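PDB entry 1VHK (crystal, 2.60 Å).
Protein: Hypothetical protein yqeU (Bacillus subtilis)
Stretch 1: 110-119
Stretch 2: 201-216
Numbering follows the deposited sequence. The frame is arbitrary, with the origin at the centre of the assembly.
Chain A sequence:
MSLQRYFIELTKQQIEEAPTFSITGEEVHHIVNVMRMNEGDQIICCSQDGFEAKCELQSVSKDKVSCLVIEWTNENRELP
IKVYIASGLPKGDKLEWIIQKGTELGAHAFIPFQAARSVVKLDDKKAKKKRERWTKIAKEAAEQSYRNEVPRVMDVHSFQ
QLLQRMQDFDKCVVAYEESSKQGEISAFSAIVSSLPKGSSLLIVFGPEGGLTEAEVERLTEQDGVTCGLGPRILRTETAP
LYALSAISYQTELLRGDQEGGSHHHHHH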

# COMPACT_ATOMS: atom_id res chain seq x y z
N PHE A 110 -0.25 0.35 -15.15
CA PHE A 110 0.33 1.65 -14.82
C PHE A 110 0.57 2.45 -16.08
O PHE A 110 0.82 1.91 -17.16
CB PHE A 110 1.62 1.51 -14.03
CG PHE A 110 1.52 0.79 -12.73
CD1 PHE A 110 1.29 1.46 -11.56
CD2 PHE A 110 1.61 -0.60 -12.72
CE1 PHE A 110 1.24 0.76 -10.36
CE2 PHE A 110 1.52 -1.31 -11.53
CZ PHE A 110 1.35 -0.62 -10.35
N ILE A 111 0.36 3.76 -16.03
CA ILE A 111 0.54 4.61 -17.21
C ILE A 111 1.33 5.86 -16.81
O ILE A 111 0.72 6.77 -16.26
CB ILE A 111 -0.81 5.12 -17.74
CG1 ILE A 111 -1.76 3.96 -18.10
CG2 ILE A 111 -0.57 6.01 -18.94
CD1 ILE A 111 -3.18 4.48 -18.29
N PRO A 112 2.62 5.86 -17.04
CA PRO A 112 3.48 7.00 -16.71
C PRO A 112 3.30 8.07 -17.78
O PRO A 112 3.09 7.71 -18.95
CB PRO A 112 4.88 6.42 -16.74
CG PRO A 112 4.72 4.96 -16.89
CD PRO A 112 3.41 4.77 -17.64
N PHE A 113 3.40 9.34 -17.42
CA PHE A 113 3.20 10.34 -18.48
C PHE A 113 4.00 11.58 -18.20
O PHE A 113 4.26 11.85 -17.02
CB PHE A 113 1.70 10.64 -18.67
CG PHE A 113 1.09 11.37 -17.51
CD1 PHE A 113 0.42 10.69 -16.51
CD2 PHE A 113 1.22 12.74 -17.40
CE1 PHE A 113 -0.11 11.37 -15.44
CE2 PHE A 113 0.73 13.42 -16.31
CZ PHE A 113 0.07 12.72 -15.31
N GLN A 114 4.45 12.26 -19.26
CA GLN A 114 5.25 13.48 -19.01
C GLN A 114 4.33 14.53 -18.41
O GLN A 114 3.26 14.77 -19.00
CB GLN A 114 5.81 14.03 -20.33
CG GLN A 114 6.94 15.03 -20.15
CD GLN A 114 8.14 14.46 -19.42
OE1 GLN A 114 8.53 13.30 -19.67
NE2 GLN A 114 8.75 15.22 -18.51
N ALA A 115 4.69 15.15 -17.31
CA ALA A 115 3.79 16.20 -16.78
C ALA A 115 4.50 17.55 -16.77
O ALA A 115 5.71 17.63 -16.52
CB ALA A 115 3.31 15.78 -15.40
N ALA A 116 3.75 18.64 -16.85
CA ALA A 116 4.30 19.99 -16.89
C ALA A 116 5.36 20.21 -15.84
O ALA A 116 6.46 20.74 -16.13
CB ALA A 116 3.19 21.01 -16.79
N ARG A 117 5.11 19.79 -14.59
CA ARG A 117 6.10 19.93 -13.55
C ARG A 117 7.03 18.74 -13.41
O ARG A 117 7.84 18.74 -12.48
CB ARG A 117 5.45 20.26 -12.20
CG ARG A 117 5.03 21.72 -12.11
CD ARG A 117 3.72 21.86 -11.36
NE ARG A 117 3.29 23.25 -11.27
CZ ARG A 117 2.38 23.65 -10.39
NH1 ARG A 117 1.82 22.78 -9.55
NH2 ARG A 117 2.07 24.93 -10.32
N SER A 118 6.93 17.74 -14.27
CA SER A 118 7.86 16.61 -14.24
C SER A 118 9.28 17.14 -14.52
O SER A 118 9.59 17.53 -15.64
CB SER A 118 7.52 15.55 -15.27
OG SER A 118 6.51 14.68 -14.87
N VAL A 119 10.11 17.12 -13.51
CA VAL A 119 11.47 17.61 -13.55
C VAL A 119 12.39 16.80 -14.44
O VAL A 119 13.46 17.29 -14.83
CB VAL A 119 12.09 17.71 -12.14
CG1 VAL A 119 11.03 18.12 -11.12
CG2 VAL A 119 12.78 16.42 -11.74
N LEU A 201 -11.34 1.96 -13.83
CA LEU A 201 -11.15 3.28 -13.24
C LEU A 201 -9.74 3.81 -13.47
O LEU A 201 -8.75 3.10 -13.31
CB LEU A 201 -11.49 3.24 -11.76
CG LEU A 201 -11.09 4.46 -10.92
CD1 LEU A 201 -12.00 5.66 -11.21
CD2 LEU A 201 -11.07 4.11 -9.44
N LEU A 202 -9.65 5.02 -14.02
CA LEU A 202 -8.41 5.71 -14.26
C LEU A 202 -8.23 6.79 -13.18
O LEU A 202 -9.19 7.47 -12.86
CB LEU A 202 -8.38 6.42 -15.63
CG LEU A 202 -7.10 7.26 -15.84
CD1 LEU A 202 -5.90 6.32 -15.96
CD2 LEU A 202 -7.22 8.16 -17.04
N ILE A 203 -7.05 6.82 -12.57
CA ILE A 203 -6.75 7.78 -11.51
C ILE A 203 -5.44 8.48 -11.86
O ILE A 203 -4.44 7.77 -12.08
CB ILE A 203 -6.57 7.14 -10.12
CG1 ILE A 203 -7.68 6.16 -9.75
CG2 ILE A 203 -6.49 8.23 -9.05
CD1 ILE A 203 -7.55 5.51 -8.40
N VAL A 204 -5.46 9.79 -12.10
CA VAL A 204 -4.18 10.42 -12.49
C VAL A 204 -3.62 11.23 -11.36
O VAL A 204 -4.34 11.94 -10.64
CB VAL A 204 -4.26 11.17 -13.81
CG1 VAL A 204 -5.60 10.97 -14.50
CG2 VAL A 204 -3.92 12.65 -13.69
N PHE A 205 -2.31 11.13 -11.14
CA PHE A 205 -1.64 11.89 -10.08
C PHE A 205 -0.60 12.84 -10.67
O PHE A 205 0.02 12.50 -11.69
CB PHE A 205 -0.89 10.87 -9.16
CG PHE A 205 -1.81 9.82 -8.63
CD1 PHE A 205 -2.04 8.67 -9.35
CD2 PHE A 205 -2.44 10.00 -7.41
CE1 PHE A 205 -2.93 7.72 -8.89
CE2 PHE A 205 -3.31 9.03 -6.93
CZ PHE A 205 -3.53 7.88 -7.66
N GLY A 206 -0.27 13.92 -10.01
CA GLY A 206 0.78 14.81 -10.58
C GLY A 206 2.12 14.41 -9.95
O GLY A 206 2.14 13.55 -9.08
N PRO A 207 3.19 15.07 -10.37
CA PRO A 207 4.54 14.81 -9.87
C PRO A 207 4.82 15.65 -8.63
O PRO A 207 3.88 16.28 -8.13
CB PRO A 207 5.42 15.29 -11.02
CG PRO A 207 4.65 16.43 -11.61
CD PRO A 207 3.20 16.04 -11.48
N GLU A 208 6.03 15.59 -8.09
CA GLU A 208 6.38 16.36 -6.90
C GLU A 208 5.79 17.77 -6.95
O GLU A 208 5.25 18.29 -5.99
CB GLU A 208 7.90 16.48 -6.75
CG GLU A 208 8.62 15.21 -6.36
CD GLU A 208 8.87 14.24 -7.48
OE1 GLU A 208 8.50 14.52 -8.63
OE2 GLU A 208 9.41 13.14 -7.21
N GLY A 209 6.00 18.45 -8.09
CA GLY A 209 5.42 19.76 -8.28
C GLY A 209 3.90 19.71 -8.21
O GLY A 209 3.30 20.66 -7.71
N GLY A 210 3.28 18.68 -8.77
CA GLY A 210 1.81 18.58 -8.72
C GLY A 210 1.22 18.94 -10.08
O GLY A 210 1.90 19.57 -10.90
N LEU A 211 -0.01 18.51 -10.35
CA LEU A 211 -0.63 18.87 -11.63
C LEU A 211 -0.76 20.39 -11.71
O LEU A 211 -0.60 21.09 -10.71
CB LEU A 211 -1.95 18.18 -11.86
CG LEU A 211 -1.92 16.65 -12.06
CD1 LEU A 211 -3.24 16.04 -11.65
CD2 LEU A 211 -1.58 16.33 -13.51
N THR A 212 -0.99 20.88 -12.91
CA THR A 212 -1.10 22.35 -13.10
C THR A 212 -2.52 22.78 -13.29
O THR A 212 -3.35 21.98 -13.79
CB THR A 212 -0.20 22.70 -14.31
OG1 THR A 212 0.60 23.82 -13.98
CG2 THR A 212 -0.98 22.93 -15.58
N GLU A 213 -2.87 24.03 -13.02
CA GLU A 213 -4.24 24.51 -13.24
C GLU A 213 -4.69 24.20 -14.67
O GLU A 213 -5.78 23.69 -14.90
CB GLU A 213 -4.36 26.01 -12.98
CG GLU A 213 -3.96 26.48 -11.60
CD GLU A 213 -4.27 27.94 -11.34
OE1 GLU A 213 -4.98 28.57 -12.15
OE2 GLU A 213 -3.81 28.47 -10.30
N ALA A 214 -3.81 24.49 -15.63
CA ALA A 214 -4.08 24.21 -17.03
C ALA A 214 -4.44 22.74 -17.23
O ALA A 214 -5.53 22.45 -17.72
CB ALA A 214 -2.93 24.63 -17.90
N GLU A 215 -3.58 21.86 -16.76
CA GLU A 215 -3.73 20.42 -16.81
C GLU A 215 -5.03 19.92 -16.21
O GLU A 215 -5.72 19.08 -16.80
CB GLU A 215 -2.53 19.75 -16.09
CG GLU A 215 -1.24 19.79 -16.89
CD GLU A 215 -0.03 19.38 -16.07
OE1 GLU A 215 0.92 18.80 -16.64
OE2 GLU A 215 -0.06 19.68 -14.86
N VAL A 216 -5.39 20.44 -15.02
CA VAL A 216 -6.66 20.03 -14.41
C VAL A 216 -7.81 20.35 -15.36
O VAL A 216 -8.59 19.48 -15.73
CB VAL A 216 -6.91 20.64 -13.03
CG1 VAL A 216 -8.25 20.15 -12.46
CG2 VAL A 216 -5.79 20.30 -12.06

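Apolar side chains fill the space between two strands that do not pair through their backbones: the axes of the strand that enters at Phe110 and of strand 201-205 run in roughly the same direction, 34° apart, and come no closer than 9.1 Å. Ile111 points toward the second stretch, and its CD1 lies 4.0 Å from Leu202 CD1. Phe113 leaves its backbone sideways, yet its p rotamer (chi1 69°) carries the ring tip inward, placing CZ 4.3 Å from Val204 CG2 and 3.6 Å from Phe205 O; Leu211 CD2 meets the ring edge, 4.4 Å from CZ. Beyond the strands the backbones draw together, and Pro207 becomes the platform for a type I turn, Ala115 to Ser118. Ala115 CB rests 3.9 Å from Pro207 CD, while Pro207 CG lies 3.7 Å from Ser118 N. The turn is closed by Ser118 N to Ala115 O (2.6 Å) and braced by Ala115 N to Ser118 OG (3.1 Å). Here Arg117 and Gly209 have CA atoms only 5.3 Å apart; a CB on Gly209 would clash with Arg117 CB. Gly210, at phi 104° and psi 159°, adopts a backbone that itself calls for glycine.

Toward the polar edge, Glu215 ties the turn to the start of the helix. Its OE1 accepts a well-aligned hydrogen bond from Ala116 N (2.8 Å, 162°), and its OE2 a very short one from Thr212 N (2.5 Å), so one carboxylate serves backbone amides of both stretches. Arg117, exposed, covers the outer side of the loop with its long side chain. Its NH1 donates weak hydrogen bonds to Gly209 O (3.2 Å) and Gly210 O (3.5 Å); Leu211 O is also 3.2 Å from Arg117 NH1, but the angle is too poor for a bond. Thr212 OG1 sits over one guanidinium face, 3.9 Å from Arg117 NE.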